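Local coordinates for protein aspergillopepsin-2 heavy chain (Aspergillus niger var. macrosporus, PDB 1Y43) that forms the heavy chain of an acid endopeptidase of the peptidase G1 family, an enzyme with glutamic-type protease activity, at residues B[8-13]-B[104-109]. Sequence-based numbering, arbitrary orientation.
Sequences SAWVGI and NAEWIV
Ile108 O accepts a hydrogen bond from Trp10 N at 2.8 Å and is also met by Ala9 CA, a CA-H...O contact of 3.2 Å. Here two antiparallel strands, 8-13 and 104-109, run side by side in the curled sheet of a concanavalin-like beta sandwich. Ile108 N returns a bond to Trp10 O. Two residues on, Gly12 and Glu106 form the next hydrogen-bonded pair. A light-chain strand pairs with 104-109, carrying the sheet across the interface.

Trp10, Glu106 and Ile108 share one face. CG of Trp10 sits between its backbone N and carbonyl carbon (chi1 52°), and the indole lies beside Ile108, whose CB rests over the six-membered ring, 3.8 Å from its centroid, in a CH-pi contact. Trp10 NE1 hydrogen-bonds to Glu110 OE1. Val11 and Trp107 lie on the other face with Ala9 and Val109; Val11 meets Val65 of strand 62-69, the other three pack on strand 126-136, and Val11 CG1 reaches Trp107 CD1 at 3.5 Å. Glu106 bends at chi2 (-96°), its carboxylate nearly perpendicular to the indole, and OE2 meets the ring edge 3.5 Å from Trp10 CZ3.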
# COMPACT_ATOMS: atom_id res chain seq x y z
N SER B 8 -3.16 3.81 5.90
CA SER B 8 -2.01 2.99 5.54
C SER B 8 -1.65 3.27 4.07
O SER B 8 -2.50 3.68 3.28
CB SER B 8 -2.34 1.50 5.72
OG SER B 8 -3.30 1.08 4.76
N ALA B 9 -0.39 3.04 3.72
CA ALA B 9 0.07 3.20 2.35
C ALA B 9 0.85 1.93 2.07
O ALA B 9 1.70 1.52 2.87
CB ALA B 9 0.98 4.41 2.22
N TRP B 10 0.57 1.31 0.93
CA TRP B 10 1.25 0.07 0.58
C TRP B 10 1.28 -0.18 -0.93
O TRP B 10 0.61 0.50 -1.69
CB TRP B 10 0.54 -1.10 1.28
CG TRP B 10 -0.95 -1.17 1.07
CD1 TRP B 10 -1.91 -0.59 1.86
CD2 TRP B 10 -1.65 -1.90 0.06
NE1 TRP B 10 -3.16 -0.93 1.40
CE2 TRP B 10 -3.03 -1.74 0.30
CE3 TRP B 10 -1.24 -2.69 -1.02
CZ2 TRP B 10 -4.01 -2.34 -0.51
CZ3 TRP B 10 -2.22 -3.29 -1.83
CH2 TRP B 10 -3.58 -3.10 -1.56
N VAL B 11 2.13 -1.12 -1.34
CA VAL B 11 2.17 -1.55 -2.73
C VAL B 11 1.83 -3.04 -2.68
O VAL B 11 2.10 -3.72 -1.66
CB VAL B 11 3.55 -1.35 -3.43
CG1 VAL B 11 3.88 0.12 -3.51
CG2 VAL B 11 4.64 -2.14 -2.72
N GLY B 12 1.23 -3.54 -3.73
CA GLY B 12 0.88 -4.94 -3.73
C GLY B 12 0.50 -5.51 -5.07
O GLY B 12 0.43 -4.80 -6.08
N ILE B 13 0.37 -6.83 -5.07
CA ILE B 13 -0.03 -7.60 -6.24
C ILE B 13 -1.37 -8.27 -5.88
O ILE B 13 -1.51 -8.87 -4.81
CB ILE B 13 1.01 -8.69 -6.57
CG1 ILE B 13 2.33 -8.02 -7.00
CG2 ILE B 13 0.49 -9.63 -7.68
CD1 ILE B 13 3.48 -9.00 -7.27
N ASN B 104 -3.17 -7.91 -10.90
CA ASN B 104 -3.25 -6.51 -10.43
C ASN B 104 -1.93 -6.09 -9.77
O ASN B 104 -1.29 -6.90 -9.10
CB ASN B 104 -4.32 -6.32 -9.36
CG ASN B 104 -5.65 -6.93 -9.70
OD1 ASN B 104 -6.37 -7.38 -8.81
ND2 ASN B 104 -6.02 -6.90 -10.98
N ALA B 105 -1.52 -4.85 -10.02
CA ALA B 105 -0.32 -4.26 -9.41
C ALA B 105 -0.88 -2.93 -8.92
O ALA B 105 -1.52 -2.22 -9.69
CB ALA B 105 0.79 -4.03 -10.44
N GLU B 106 -0.65 -2.57 -7.66
CA GLU B 106 -1.23 -1.33 -7.15
C GLU B 106 -0.41 -0.57 -6.12
O GLU B 106 0.47 -1.14 -5.48
CB GLU B 106 -2.64 -1.63 -6.58
CG GLU B 106 -2.67 -2.59 -5.38
CD GLU B 106 -2.94 -4.05 -5.75
OE1 GLU B 106 -3.34 -4.35 -6.88
OE2 GLU B 106 -2.72 -4.91 -4.87
N TRP B 107 -0.71 0.73 -6.01
CA TRP B 107 -0.10 1.69 -5.09
C TRP B 107 -1.33 2.25 -4.39
O TRP B 107 -2.11 2.99 -5.00
CB TRP B 107 0.64 2.78 -5.87
CG TRP B 107 1.76 2.24 -6.72
CD1 TRP B 107 3.07 2.08 -6.35
CD2 TRP B 107 1.65 1.75 -8.07
NE1 TRP B 107 3.77 1.52 -7.40
CE2 TRP B 107 2.94 1.31 -8.45
CE3 TRP B 107 0.59 1.66 -8.98
CZ2 TRP B 107 3.19 0.76 -9.72
CZ3 TRP B 107 0.85 1.11 -10.24
CH2 TRP B 107 2.14 0.67 -10.60
N ILE B 108 -1.49 1.93 -3.11
CA ILE B 108 -2.71 2.27 -2.39
C ILE B 108 -2.57 2.92 -1.01
O ILE B 108 -1.62 2.65 -0.29
CB ILE B 108 -3.54 0.95 -2.17
CG1 ILE B 108 -3.87 0.27 -3.51
CG2 ILE B 108 -4.80 1.18 -1.34
CD1 ILE B 108 -4.88 1.02 -4.37
N VAL B 109 -3.50 3.83 -0.71
CA VAL B 109 -3.64 4.44 0.61
C VAL B 109 -5.01 3.87 1.04
O VAL B 109 -6.02 4.05 0.35
CB VAL B 109 -3.65 5.98 0.59
CG1 VAL B 109 -4.00 6.51 1.97
CG2 VAL B 109 -2.27 6.50 0.19